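PDB 2VSO: eukaryotic initiation factor 4F subunit p150, which serves in the cap-binding eIF4F complex as a scaffold for assembling the translation apparatus and, through polyadenylate-binding protein PAB1, brings the two ends of the mRNA close together. Local coordinates for residues Arg200-Leu205 / Phe250-Asn255; Glu219-Val224 / Gln244-Leu249; Glu212-Val217 / Phe268-Ile273; Gly175-Ile180 / Phe195-Arg200. All blocks are in the same frame, centred on the assembly; numbering follows the deposited sequence.

In the fold
All four contacts lie in the C-terminal half of the MIF4G domain, the eIF4A-binding middle part of this factor, and join helices 163-185, 191-206, 211-228, 242-257 and 264-278. Contact 4 comes first along the chain and, like contact 2, pairs successive helices. Contacts 1 and 3 each skip one helix, and their segments alternate in sequence. Contacts 1, 2 and 3 cluster with centres 10 to 11 Å apart; contact 4 lies 11 to 15 Å from them, nearest the centre of the chain. Leu-205, Leu-249 and Phe-198 pass the packing from one contact to the next, consistent with a HEAT-like stack. Helix 264-278 of contact 3 also touches another protein chain, in keeping with this binding role.

Contact 1 (Arg200-Leu205 / Phe250-Asn255); sequences RLMKDL and FGILDN
No flat group takes part where Leu-205 meets Ile-252 and Leu-253; the guanidinium of Arg-200 lies on another side of helix 191-206, away from the contact. Asp-204 OD1 sits over the centre of one guanidinium face, 3.7 Å above its plane. In this long ion pair no N-H points at the oxygen, and the attraction is probably purely electrostatic; Trp-141 adds a cation-pi contact. The interface itself is aliphatic. Ile-252 brings its CG2 branch against Leu-205, CG2 to CB 3.5 Å. Its other branch, with CG1 anti to the carbonyl carbon (chi1 -77°), reaches back to the preceding turn of helix 191-206, with CD1 4.1 Å from Met-202 CB. Helices 191-206 and 242-257 are separated in sequence by one helix, yet run in nearly the same direction, at 25° with 10.3 Å between the segment axes, as in the stacked helical pairs of HEAT-repeat domains. Leu-205 CD2 also meets Leu-253 CD2 at 3.8 Å, and Val-217 and Thr-213 of helix 211-228 pack on Leu-205. An alanine at Ile-252 lacks both of these branches and would probably leave a gap facing Leu-205 CB and Met-202 CB. Leu-253 also packs on Ile-273 of helix 264-278.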
loop_
_atom_site.group_PDB
_atom_site.type_symbol
_atom_site.label_atom_id
_atom_site.label_comp_id
_atom_site.label_asym_id
_atom_site.label_seq_id
_atom_site.Cartn_x
_atom_site.Cartn_y
_atom_site.Cartn_z
ATOM N N ARG C 200 -22.256 -2.387 17.925
ATOM C CA ARG C 200 -22.447 -3.045 16.638
ATOM C C ARG C 200 -21.354 -4.055 16.352
ATOM O O ARG C 200 -21.628 -5.135 15.827
ATOM C CB ARG C 200 -22.496 -1.999 15.520
ATOM C CG ARG C 200 -22.451 -2.562 14.109
ATOM C CD ARG C 200 -23.701 -3.354 13.754
ATOM N NE ARG C 200 -23.504 -4.150 12.541
ATOM C CZ ARG C 200 -24.347 -5.084 12.109
ATOM N NH1 ARG C 200 -25.457 -5.351 12.788
ATOM N NH2 ARG C 200 -24.077 -5.755 10.999
ATOM N N LEU C 201 -20.116 -3.687 16.693
ATOM C CA LEU C 201 -18.934 -4.531 16.468
ATOM C C LEU C 201 -18.928 -5.747 17.380
ATOM O O LEU C 201 -18.593 -6.843 16.951
ATOM C CB LEU C 201 -17.644 -3.731 16.655
ATOM C CG LEU C 201 -17.386 -2.621 15.641
ATOM C CD1 LEU C 201 -16.314 -1.703 16.151
ATOM C CD2 LEU C 201 -17.043 -3.170 14.258
ATOM N N MET C 202 -19.298 -5.548 18.641
ATOM C CA MET C 202 -19.412 -6.653 19.579
ATOM C C MET C 202 -20.434 -7.681 19.102
ATOM O O MET C 202 -20.291 -8.873 19.341
ATOM C CB MET C 202 -19.787 -6.150 20.969
ATOM C CG MET C 202 -18.739 -5.271 21.628
ATOM S SD MET C 202 -19.175 -4.860 23.328
ATOM C CE MET C 202 -20.649 -3.884 23.037
ATOM N N LYS C 203 -21.463 -7.212 18.419
ATOM C CA LYS C 203 -22.495 -8.097 17.905
ATOM C C LYS C 203 -21.889 -9.068 16.885
ATOM O O LYS C 203 -22.177 -10.257 16.910
ATOM C CB LYS C 203 -23.625 -7.272 17.278
ATOM C CG LYS C 203 -25.030 -7.849 17.454
ATOM C CD LYS C 203 -25.406 -8.808 16.333
ATOM C CE LYS C 203 -26.810 -9.358 16.529
ATOM N NZ LYS C 203 -27.088 -10.500 15.614
ATOM N N ASP C 204 -21.037 -8.554 16.002
ATOM C CA ASP C 204 -20.410 -9.371 14.971
ATOM C C ASP C 204 -19.244 -10.189 15.535
ATOM O O ASP C 204 -18.818 -11.188 14.946
ATOM C CB ASP C 204 -19.934 -8.497 13.805
ATOM C CG ASP C 204 -21.086 -7.900 13.007
ATOM O OD1 ASP C 204 -22.225 -7.893 13.519
ATOM O OD2 ASP C 204 -20.855 -7.432 11.872
ATOM N N LEU C 205 -18.740 -9.763 16.686
ATOM C CA LEU C 205 -17.639 -10.444 17.342
ATOM C C LEU C 205 -18.070 -11.753 18.001
ATOM O O LEU C 205 -17.245 -12.645 18.225
ATOM C CB LEU C 205 -16.999 -9.522 18.375
ATOM C CG LEU C 205 -15.649 -8.907 18.017
ATOM C CD1 LEU C 205 -15.442 -8.824 16.517
ATOM C CD2 LEU C 205 -15.533 -7.548 18.687
ATOM N N PHE C 250 -13.333 -7.025 25.649
ATOM C CA PHE C 250 -12.083 -7.753 25.786
ATOM C C PHE C 250 -12.310 -9.207 26.206
ATOM O O PHE C 250 -11.493 -10.078 25.925
ATOM C CB PHE C 250 -11.139 -7.021 26.734
ATOM C CG PHE C 250 -10.372 -5.912 26.073
ATOM C CD1 PHE C 250 -10.919 -4.651 25.957
ATOM C CD2 PHE C 250 -9.111 -6.140 25.547
ATOM C CE1 PHE C 250 -10.220 -3.638 25.337
ATOM C CE2 PHE C 250 -8.409 -5.132 24.933
ATOM C CZ PHE C 250 -8.958 -3.881 24.827
ATOM N N GLY C 251 -13.434 -9.473 26.853
ATOM C CA GLY C 251 -13.801 -10.835 27.173
ATOM C C GLY C 251 -14.261 -11.618 25.956
ATOM O O GLY C 251 -14.213 -12.838 25.941
ATOM N N ILE C 252 -14.718 -10.911 24.933
ATOM C CA ILE C 252 -15.171 -11.545 23.704
ATOM C C ILE C 252 -13.960 -11.860 22.872
ATOM O O ILE C 252 -13.955 -12.819 22.101
ATOM C CB ILE C 252 -16.101 -10.614 22.890
ATOM C CG1 ILE C 252 -17.498 -10.570 23.511
ATOM C CG2 ILE C 252 -16.202 -11.069 21.451
ATOM C CD1 ILE C 252 -18.392 -9.577 22.844
ATOM N N LEU C 253 -12.933 -11.033 23.037
ATOM C CA LEU C 253 -11.695 -11.165 22.290
ATOM C C LEU C 253 -10.794 -12.237 22.895
ATOM O O LEU C 253 -10.128 -12.965 22.172
ATOM C CB LEU C 253 -10.959 -9.823 22.234
ATOM C CG LEU C 253 -11.640 -8.619 21.579
ATOM C CD1 LEU C 253 -10.615 -7.505 21.345
ATOM C CD2 LEU C 253 -12.350 -8.989 20.267
ATOM N N ASP C 254 -10.764 -12.328 24.219
ATOM C CA ASP C 254 -10.030 -13.403 24.873
ATOM C C ASP C 254 -10.602 -14.740 24.426
ATOM O O ASP C 254 -9.865 -15.683 24.152
ATOM C CB ASP C 254 -10.100 -13.278 26.394
ATOM C CG ASP C 254 -9.235 -12.154 26.928
ATOM O OD1 ASP C 254 -8.390 -11.632 26.166
ATOM O OD2 ASP C 254 -9.402 -11.791 28.113
ATOM N N ASN C 255 -11.924 -14.806 24.349
ATOM C CA ASN C 255 -12.611 -15.982 23.849
ATOM C C ASN C 255 -12.164 -16.273 22.433
ATOM O O ASN C 255 -11.712 -17.375 22.133
ATOM C CB ASN C 255 -14.126 -15.770 23.888
ATOM C CG ASN C 255 -14.897 -16.997 23.452
ATOM O OD1 ASN C 255 -14.320 -18.060 23.233
ATOM N ND2 ASN C 255 -16.210 -16.854 23.324
#

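Contact 2 (Glu219-Val224 / Gln244-Leu249)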
loop_
_atom_site.group_PDB
_atom_site.type_symbol
_atom_site.label_atom_id
_atom_site.label_comp_id
_atom_site.label_asym_id
_atom_site.label_seq_id
_atom_site.Cartn_x
_atom_site.Cartn_y
_atom_site.Cartn_z
ATOM N N GLU C 219 -7.920 -1.611 15.334
ATOM C CA GLU C 219 -7.593 -0.256 14.921
ATOM C C GLU C 219 -8.396 0.794 15.680
ATOM O O GLU C 219 -7.856 1.840 16.043
ATOM C CB GLU C 219 -7.758 -0.084 13.420
ATOM C CG GLU C 219 -6.811 -0.930 12.598
ATOM C CD GLU C 219 -7.167 -0.926 11.120
ATOM O OE1 GLU C 219 -8.221 -0.357 10.766
ATOM O OE2 GLU C 219 -6.399 -1.489 10.313
ATOM N N LEU C 220 -9.677 0.511 15.933
ATOM C CA LEU C 220 -10.515 1.414 16.710
ATOM C C LEU C 220 -10.050 1.512 18.162
ATOM O O LEU C 220 -9.847 2.593 18.693
ATOM C CB LEU C 220 -11.966 0.964 16.642
ATOM C CG LEU C 220 -13.007 1.901 17.268
ATOM C CD1 LEU C 220 -13.032 3.269 16.577
ATOM C CD2 LEU C 220 -14.356 1.248 17.198
ATOM N N LEU C 221 -9.857 0.371 18.800
ATOM C CA LEU C 221 -9.299 0.352 20.140
ATOM C C LEU C 221 -7.915 1.014 20.239
ATOM O O LEU C 221 -7.566 1.597 21.265
ATOM C CB LEU C 221 -9.236 -1.076 20.648
ATOM C CG LEU C 221 -10.599 -1.652 20.971
ATOM C CD1 LEU C 221 -10.518 -3.161 21.010
ATOM C CD2 LEU C 221 -11.083 -1.082 22.282
ATOM N N ASN C 222 -7.114 0.923 19.187
ATOM C CA ASN C 222 -5.833 1.609 19.218
ATOM C C ASN C 222 -5.989 3.117 19.093
ATOM O O ASN C 222 -5.274 3.878 19.733
ATOM C CB ASN C 222 -4.870 1.054 18.166
ATOM C CG ASN C 222 -4.113 -0.164 18.661
ATOM O OD1 ASN C 222 -3.421 -0.110 19.679
ATOM N ND2 ASN C 222 -4.245 -1.270 17.947
ATOM N N THR C 223 -6.948 3.538 18.279
ATOM C CA THR C 223 -7.227 4.950 18.080
ATOM C C THR C 223 -7.910 5.621 19.280
ATOM O O THR C 223 -7.586 6.747 19.630
ATOM C CB THR C 223 -8.097 5.164 16.825
ATOM O OG1 THR C 223 -7.373 4.731 15.672
ATOM C CG2 THR C 223 -8.469 6.646 16.649
ATOM N N VAL C 224 -8.819 4.910 19.931
ATOM C CA VAL C 224 -9.822 5.544 20.776
ATOM C C VAL C 224 -10.018 4.832 22.114
ATOM O O VAL C 224 -10.739 5.319 22.981
ATOM C CB VAL C 224 -11.134 5.558 19.937
ATOM C CG1 VAL C 224 -12.353 4.973 20.620
ATOM C CG2 VAL C 224 -11.302 6.811 19.114
ATOM N N GLN C 244 -16.550 -0.387 31.545
ATOM C CA GLN C 244 -17.326 -1.613 31.685
ATOM C C GLN C 244 -17.708 -2.224 30.342
ATOM O O GLN C 244 -17.983 -3.416 30.257
ATOM C CB GLN C 244 -18.599 -1.353 32.491
ATOM C CG GLN C 244 -18.376 -0.803 33.882
ATOM C CD GLN C 244 -19.632 -0.173 34.452
ATOM O OE1 GLN C 244 -20.479 0.335 33.713
ATOM N NE2 GLN C 244 -19.759 -0.201 35.769
ATOM N N LEU C 245 -17.753 -1.402 29.301
ATOM C CA LEU C 245 -18.068 -1.897 27.968
ATOM C C LEU C 245 -16.830 -2.551 27.362
ATOM O O LEU C 245 -16.920 -3.570 26.677
ATOM C CB LEU C 245 -18.564 -0.766 27.068
ATOM C CG LEU C 245 -18.935 -1.224 25.657
ATOM C CD1 LEU C 245 -20.308 -1.869 25.647
ATOM C CD2 LEU C 245 -18.845 -0.090 24.640
ATOM N N LEU C 246 -15.671 -1.952 27.620
ATOM C CA LEU C 246 -14.399 -2.533 27.215
ATOM C C LEU C 246 -14.168 -3.863 27.930
ATOM O O LEU C 246 -13.645 -4.804 27.343
ATOM C CB LEU C 246 -13.255 -1.557 27.466
ATOM C CG LEU C 246 -13.228 -0.346 26.535
ATOM C CD1 LEU C 246 -11.971 0.479 26.741
ATOM C CD2 LEU C 246 -13.367 -0.764 25.082
ATOM N N ASP C 247 -14.579 -3.943 29.188
ATOM C CA ASP C 247 -14.517 -5.201 29.922
ATOM C C ASP C 247 -15.207 -6.324 29.140
ATOM O O ASP C 247 -14.605 -7.353 28.870
ATOM C CB ASP C 247 -15.131 -5.044 31.313
ATOM C CG ASP C 247 -14.285 -4.170 32.234
ATOM O OD1 ASP C 247 -13.077 -4.000 31.950
ATOM O OD2 ASP C 247 -14.824 -3.662 33.248
ATOM N N SER C 248 -16.465 -6.110 28.764
ATOM C CA SER C 248 -17.227 -7.075 27.974
ATOM C C SER C 248 -16.527 -7.391 26.659
ATOM O O SER C 248 -16.407 -8.551 26.266
ATOM C CB SER C 248 -18.630 -6.538 27.657
ATOM O OG SER C 248 -19.323 -6.114 28.815
ATOM N N LEU C 249 -16.086 -6.341 25.979
ATOM C CA LEU C 249 -15.486 -6.460 24.658
ATOM C C LEU C 249 -14.182 -7.274 24.659
ATOM O O LEU C 249 -13.950 -8.107 23.780
ATOM C CB LEU C 249 -15.251 -5.061 24.086
ATOM C CG LEU C 249 -14.485 -4.903 22.777
ATOM C CD1 LEU C 249 -15.035 -5.819 21.697
ATOM C CD2 LEU C 249 -14.513 -3.457 22.337
#
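Leu-221 reaches across from helix 211-228 and touches both Leu-246 and Leu-249 through a single methyl, CD2. The Leu-221 and Leu-246 side chains pass alongside one another, running opposite ways, their CD2 atoms 3.6 Å apart. The meeting with Leu-249 is different: here the side chains point at one another tip to tip, CD2 to CD2 at 4.2 Å. The two leucines of helix 242-257 differ in their first torsion. Leu-246 has CG beside its backbone N (chi1 -71°), whereas Leu-249, one turn on, has CG anti to N (chi1 173°), and the CD2 methyls of both reach Leu-221 CD2. Helices 211-228 and 242-257 follow each other in sequence and run antiparallel, which is the helical-hairpin arrangement from which HEAT-like domains such as MIF4G are built. All three leucines are buried, and no hydrogen bond crosses between the segments. Around them, Leu-246 also packs on Phe-228 and Arg-277, while Leu-249 reaches Phe-198 and Leu-205 of helix 191-206. Within helix 211-228, Thr-223 OG1 donates to the carbonyl oxygen of Glu-219 at 3.0 Å. That oxygen is gripped twice, since the backbone N of Thr-223 approaches it from the opposite face of the carbonyl plane.

Contact 3 (Glu212-Val217 / Phe268-Ile273)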
loop_
_atom_site.group_PDB
_atom_site.type_symbol
_atom_site.label_atom_id
_atom_site.label_comp_id
_atom_site.label_asym_id
_atom_site.label_seq_id
_atom_site.Cartn_x
_atom_site.Cartn_y
_atom_site.Cartn_z
ATOM N N GLU C 212 -11.687 -8.848 8.576
ATOM C CA GLU C 212 -11.833 -7.410 8.386
ATOM C C GLU C 212 -12.473 -6.736 9.606
ATOM O O GLU C 212 -12.083 -5.638 9.994
ATOM C CB GLU C 212 -12.658 -7.108 7.136
ATOM C CG GLU C 212 -12.248 -7.902 5.912
ATOM C CD GLU C 212 -13.018 -7.479 4.688
ATOM O OE1 GLU C 212 -13.769 -6.483 4.785
ATOM O OE2 GLU C 212 -12.879 -8.138 3.635
ATOM N N THR C 213 -13.452 -7.400 10.210
ATOM C CA THR C 213 -14.124 -6.865 11.387
ATOM C C THR C 213 -13.183 -6.767 12.582
ATOM O O THR C 213 -13.119 -5.732 13.247
ATOM C CB THR C 213 -15.371 -7.699 11.749
ATOM O OG1 THR C 213 -16.412 -7.412 10.811
ATOM C CG2 THR C 213 -15.860 -7.360 13.127
ATOM N N LEU C 214 -12.456 -7.853 12.836
ATOM C CA LEU C 214 -11.450 -7.921 13.895
ATOM C C LEU C 214 -10.357 -6.882 13.699
ATOM O O LEU C 214 -9.911 -6.244 14.645
ATOM C CB LEU C 214 -10.808 -9.302 13.895
ATOM C CG LEU C 214 -11.663 -10.445 14.405
ATOM C CD1 LEU C 214 -11.132 -11.743 13.851
ATOM C CD2 LEU C 214 -11.665 -10.426 15.928
ATOM N N GLU C 215 -9.904 -6.763 12.462
ATOM C CA GLU C 215 -8.979 -5.721 12.059
ATOM C C GLU C 215 -9.529 -4.369 12.494
ATOM O O GLU C 215 -8.822 -3.543 13.063
ATOM C CB GLU C 215 -8.843 -5.740 10.538
ATOM C CG GLU C 215 -7.677 -4.955 10.007
ATOM C CD GLU C 215 -6.389 -5.739 10.087
ATOM O OE1 GLU C 215 -5.417 -5.213 10.673
ATOM O OE2 GLU C 215 -6.358 -6.881 9.571
ATOM N N SER C 216 -10.810 -4.160 12.207
ATOM C CA SER C 216 -11.489 -2.902 12.456
ATOM C C SER C 216 -11.520 -2.556 13.939
ATOM O O SER C 216 -11.239 -1.419 14.311
ATOM C CB SER C 216 -12.913 -2.969 11.903
ATOM O OG SER C 216 -13.679 -1.837 12.279
ATOM N N VAL C 217 -11.859 -3.541 14.773
ATOM C CA VAL C 217 -11.941 -3.364 16.219
ATOM C C VAL C 217 -10.609 -2.968 16.832
ATOM O O VAL C 217 -10.546 -2.037 17.635
ATOM C CB VAL C 217 -12.439 -4.634 16.935
ATOM C CG1 VAL C 217 -13.139 -4.258 18.215
ATOM C CG2 VAL C 217 -13.407 -5.376 16.056
ATOM N N PHE C 268 -2.013 -12.135 16.788
ATOM C CA PHE C 268 -0.971 -11.302 17.365
ATOM C C PHE C 268 -1.501 -9.916 17.678
ATOM O O PHE C 268 -1.106 -9.321 18.667
ATOM C CB PHE C 268 0.262 -11.197 16.447
ATOM C CG PHE C 268 1.123 -12.434 16.432
ATOM C CD1 PHE C 268 1.812 -12.798 15.287
ATOM C CD2 PHE C 268 1.230 -13.236 17.555
ATOM C CE1 PHE C 268 2.591 -13.933 15.272
ATOM C CE2 PHE C 268 2.004 -14.378 17.535
ATOM C CZ PHE C 268 2.688 -14.722 16.393
ATOM N N LYS C 269 -2.379 -9.399 16.821
ATOM C CA LYS C 269 -2.998 -8.086 17.040
ATOM C C LYS C 269 -3.870 -8.068 18.295
ATOM O O LYS C 269 -3.789 -7.151 19.104
ATOM C CB LYS C 269 -3.826 -7.658 15.824
ATOM C CG LYS C 269 -2.992 -7.164 14.648
ATOM C CD LYS C 269 -3.831 -7.028 13.371
ATOM C CE LYS C 269 -3.150 -6.106 12.376
ATOM N NZ LYS C 269 -1.725 -6.474 12.162
ATOM N N LEU C 270 -4.691 -9.100 18.448
ATOM C CA LEU C 270 -5.552 -9.236 19.607
ATOM C C LEU C 270 -4.783 -9.368 20.916
ATOM O O LEU C 270 -5.148 -8.782 21.921
ATOM C CB LEU C 270 -6.480 -10.436 19.428
ATOM C CG LEU C 270 -7.291 -10.446 18.135
ATOM C CD1 LEU C 270 -7.998 -11.779 17.956
ATOM C CD2 LEU C 270 -8.293 -9.307 18.144
ATOM N N ILE C 271 -3.724 -10.165 20.906
ATOM C CA ILE C 271 -2.929 -10.382 22.104
ATOM C C ILE C 271 -2.222 -9.087 22.510
ATOM O O ILE C 271 -1.959 -8.843 23.691
ATOM C CB ILE C 271 -1.940 -11.553 21.904
ATOM C CG1 ILE C 271 -2.690 -12.879 21.988
ATOM C CG2 ILE C 271 -0.836 -11.534 22.941
ATOM C CD1 ILE C 271 -1.979 -14.008 21.298
ATOM N N ASP C 272 -1.966 -8.236 21.524
ATOM C CA ASP C 272 -1.287 -6.969 21.764
ATOM C C ASP C 272 -2.145 -5.820 22.301
ATOM O O ASP C 272 -1.645 -5.050 23.114
ATOM C CB ASP C 272 -0.485 -6.540 20.538
ATOM C CG ASP C 272 0.720 -7.440 20.293
ATOM O OD1 ASP C 272 0.850 -8.458 21.007
ATOM O OD2 ASP C 272 1.532 -7.132 19.394
ATOM N N ILE C 273 -3.410 -5.684 21.870
ATOM C CA ILE C 273 -4.293 -4.708 22.547
ATOM C C ILE C 273 -4.677 -5.177 23.940
ATOM O O ILE C 273 -4.849 -4.360 24.836
ATOM C CB ILE C 273 -5.597 -4.303 21.779
ATOM C CG1 ILE C 273 -5.927 -5.294 20.673
ATOM C CG2 ILE C 273 -5.536 -2.847 21.282
ATOM C CD1 ILE C 273 -6.905 -6.346 21.102
#
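Glu-215 and Lys-269 meet at the partly exposed margin of this contact, and Leu-214 and Leu-270 meet in its buried part. The leucines cross at about a right angle and touch through their CD2 methyls, which are 4.2 Å apart. Beside them the Glu-215 carboxylate comes obliquely against the end of the lysine chain. Its OE1 lies along the methylenes, 3.6 Å from Lys-269 CD and also close to CE, while NZ stays 4.2 Å from that oxygen, beyond salt-bridge range. The CB of Glu-215 points away from the partner helix, and a bend at chi2 (81°) brings the carboxylate back across. Lys-269 in turn is extended until chi4 (50°), where NZ turns off the line of the chain.

The next shell fixes the glutamate more firmly: Arg-265 makes a salt bridge to Glu-215 OE2, so two basic residues attend one carboxylate. Leu-214 rests on Leu-205, and Leu-270 on Ile-256, Ile-257 and Val-218. Helices 211-228 and 264-278 run in roughly the same direction, with helix 242-257 between them in sequence, as in a HEAT-type stack. Phe-268 and Asp-272 are turned instead to another protein chain, probably eIF4A, whose basic side chains meet them. With an alanine here, the Lys-269 methylenes beside Glu-215 OE1 and the nearby positive charge are gone, which would probably leave the carboxylate relying on Arg-265 and freer to turn. The chemistry is therefore divided between an apolar seam and a marginal charge cluster, in which Lys-269 probably contributes a diffuse electrostatic pull.

Contact 4 (Gly175-Ile180 / Phe195-Arg200)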
loop_
_atom_site.group_PDB
_atom_site.type_symbol
_atom_site.label_atom_id
_atom_site.label_comp_id
_atom_site.label_asym_id
_atom_site.label_seq_id
_atom_site.Cartn_x
_atom_site.Cartn_y
_atom_site.Cartn_z
ATOM N N GLY C 175 -15.445 1.386 7.068
ATOM C CA GLY C 175 -14.783 2.651 6.850
ATOM C C GLY C 175 -15.406 3.729 7.730
ATOM O O GLY C 175 -14.720 4.638 8.198
ATOM N N LEU C 176 -16.710 3.622 7.960
ATOM C CA LEU C 176 -17.403 4.577 8.812
ATOM C C LEU C 176 -17.062 4.431 10.292
ATOM O O LEU C 176 -16.770 5.426 10.949
ATOM C CB LEU C 176 -18.911 4.505 8.607
ATOM C CG LEU C 176 -19.718 5.133 9.735
ATOM C CD1 LEU C 176 -19.871 6.647 9.535
ATOM C CD2 LEU C 176 -21.060 4.436 9.821
ATOM N N VAL C 177 -17.095 3.205 10.817
ATOM C CA VAL C 177 -16.738 2.980 12.220
ATOM C C VAL C 177 -15.370 3.577 12.450
ATOM O O VAL C 177 -15.080 4.147 13.506
ATOM C CB VAL C 177 -16.680 1.493 12.608
ATOM C CG1 VAL C 177 -18.060 0.848 12.508
ATOM C CG2 VAL C 177 -15.727 0.793 11.730
ATOM N N ARG C 178 -14.535 3.464 11.429
ATOM C CA ARG C 178 -13.191 3.983 11.490
ATOM C C ARG C 178 -13.214 5.489 11.582
ATOM O O ARG C 178 -12.475 6.087 12.364
ATOM C CB ARG C 178 -12.416 3.556 10.250
ATOM C CG ARG C 178 -11.182 4.367 10.056
ATOM C CD ARG C 178 -10.190 3.704 9.150
ATOM N NE ARG C 178 -8.896 4.235 9.535
ATOM C CZ ARG C 178 -7.730 3.757 9.144
ATOM N NH1 ARG C 178 -7.678 2.718 8.325
ATOM N NH2 ARG C 178 -6.618 4.329 9.576
ATOM N N PHE C 179 -14.076 6.086 10.767
ATOM C CA PHE C 179 -14.225 7.525 10.686
ATOM C C PHE C 179 -14.842 8.099 11.957
ATOM O O PHE C 179 -14.429 9.156 12.430
ATOM C CB PHE C 179 -15.060 7.876 9.466
ATOM C CG PHE C 179 -15.194 9.339 9.229
ATOM C CD1 PHE C 179 -14.082 10.133 9.063
ATOM C CD2 PHE C 179 -16.445 9.925 9.160
ATOM C CE1 PHE C 179 -14.207 11.489 8.834
ATOM C CE2 PHE C 179 -16.575 11.280 8.931
ATOM C CZ PHE C 179 -15.451 12.061 8.765
ATOM N N ILE C 180 -15.817 7.386 12.505
ATOM C CA ILE C 180 -16.349 7.711 13.814
ATOM C C ILE C 180 -15.206 7.850 14.808
ATOM O O ILE C 180 -15.181 8.797 15.610
ATOM C CB ILE C 180 -17.270 6.604 14.356
ATOM C CG1 ILE C 180 -18.473 6.370 13.445
ATOM C CG2 ILE C 180 -17.690 6.919 15.776
ATOM C CD1 ILE C 180 -19.261 7.586 13.132
ATOM N N PHE C 195 -20.537 4.201 21.754
ATOM C CA PHE C 195 -21.133 3.029 22.387
ATOM C C PHE C 195 -21.889 2.248 21.338
ATOM O O PHE C 195 -21.891 1.020 21.337
ATOM C CB PHE C 195 -22.098 3.419 23.518
ATOM C CG PHE C 195 -21.430 3.664 24.842
ATOM C CD1 PHE C 195 -20.818 4.875 25.114
ATOM C CD2 PHE C 195 -21.424 2.684 25.822
ATOM C CE1 PHE C 195 -20.201 5.100 26.335
ATOM C CE2 PHE C 195 -20.805 2.904 27.049
ATOM C CZ PHE C 195 -20.198 4.112 27.304
ATOM N N GLU C 196 -22.539 2.974 20.440
ATOM C CA GLU C 196 -23.411 2.344 19.474
ATOM C C GLU C 196 -22.516 1.629 18.498
ATOM O O GLU C 196 -22.862 0.581 17.969
ATOM C CB GLU C 196 -24.274 3.397 18.782
ATOM C CG GLU C 196 -25.615 2.893 18.270
ATOM C CD GLU C 196 -26.414 3.992 17.607
ATOM O OE1 GLU C 196 -26.824 3.827 16.437
ATOM O OE2 GLU C 196 -26.610 5.035 18.258
ATOM N N CYS C 197 -21.336 2.198 18.301
ATOM C CA CYS C 197 -20.320 1.632 17.417
ATOM C C CYS C 197 -19.739 0.318 17.940
ATOM O O CYS C 197 -19.816 -0.713 17.266
ATOM C CB CYS C 197 -19.203 2.636 17.215
ATOM S SG CYS C 197 -18.542 2.601 15.594
ATOM N N PHE C 198 -19.164 0.362 19.140
ATOM C CA PHE C 198 -18.694 -0.849 19.808
ATOM C C PHE C 198 -19.820 -1.862 19.965
ATOM O O PHE C 198 -19.608 -3.064 19.859
ATOM C CB PHE C 198 -18.090 -0.518 21.175
ATOM C CG PHE C 198 -16.684 0.041 21.107
ATOM C CD1 PHE C 198 -16.400 1.305 21.597
ATOM C CD2 PHE C 198 -15.645 -0.706 20.563
ATOM C CE1 PHE C 198 -15.119 1.815 21.540
ATOM C CE2 PHE C 198 -14.350 -0.200 20.500
ATOM C CZ PHE C 198 -14.088 1.059 20.994
ATOM N N ARG C 199 -21.023 -1.359 20.212
ATOM C CA ARG C 199 -22.213 -2.182 20.342
ATOM C C ARG C 199 -22.437 -3.015 19.079
ATOM O O ARG C 199 -22.755 -4.197 19.147
ATOM C CB ARG C 199 -23.411 -1.274 20.592
ATOM C CG ARG C 199 -24.564 -1.887 21.368
ATOM C CD ARG C 199 -25.666 -0.836 21.565
ATOM N NE ARG C 199 -26.882 -1.388 22.154
ATOM C CZ ARG C 199 -27.098 -1.481 23.461
ATOM N NH1 ARG C 199 -26.177 -1.063 24.319
ATOM N NH2 ARG C 199 -28.235 -1.996 23.912
ATOM N N ARG C 200 -22.256 -2.387 17.925
ATOM C CA ARG C 200 -22.447 -3.045 16.638
ATOM C C ARG C 200 -21.354 -4.055 16.352
ATOM O O ARG C 200 -21.628 -5.135 15.827
ATOM C CB ARG C 200 -22.496 -1.999 15.520
ATOM C CG ARG C 200 -22.451 -2.562 14.109
ATOM C CD ARG C 200 -23.701 -3.354 13.754
ATOM N NE ARG C 200 -23.504 -4.150 12.541
ATOM C CZ ARG C 200 -24.347 -5.084 12.109
ATOM N NH1 ARG C 200 -25.457 -5.351 12.788
ATOM N NH2 ARG C 200 -24.077 -5.755 10.999
#
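Two consecutive, roughly antiparallel helices of the MIF4G domain, 163-185 and 191-206, come together where Cys-197 faces Val-177 and Ile-180. The touching is done by the sulfur of Cys-197: SG lies 3.6 Å from Val-177 CG1 and 3.7 Å from its CB, and is also 4.3 Å from CG1 of Ile-180. Val-177 and Ile-180 stand about one turn apart on the same flank of helix 163-185, and the sulfur is set against both. In Val-177 the CG1 methyl is anti to the carbonyl carbon (chi1 -65°), which presents it to the sulfur and leaves CG2 to pack toward Ser-216 OG of helix 211-228. The contact is apolar, with no hydrogen bond between the segments. The small cysteine side chain is consistent with the close approach of the backbones, the CA atoms of Val-177 and Cys-197 being 6.5 Å apart. All three residues are buried. Trp-141 also covers Val-177, while Cys-133 of helix 122-139 and Leu-189 in the turn between the two helices pack on Ile-180. A small apolar seam between neighbouring, roughly antiparallel helices, flanked by the next helix along the chain, is in keeping with the HEAT-like architecture of this domain family.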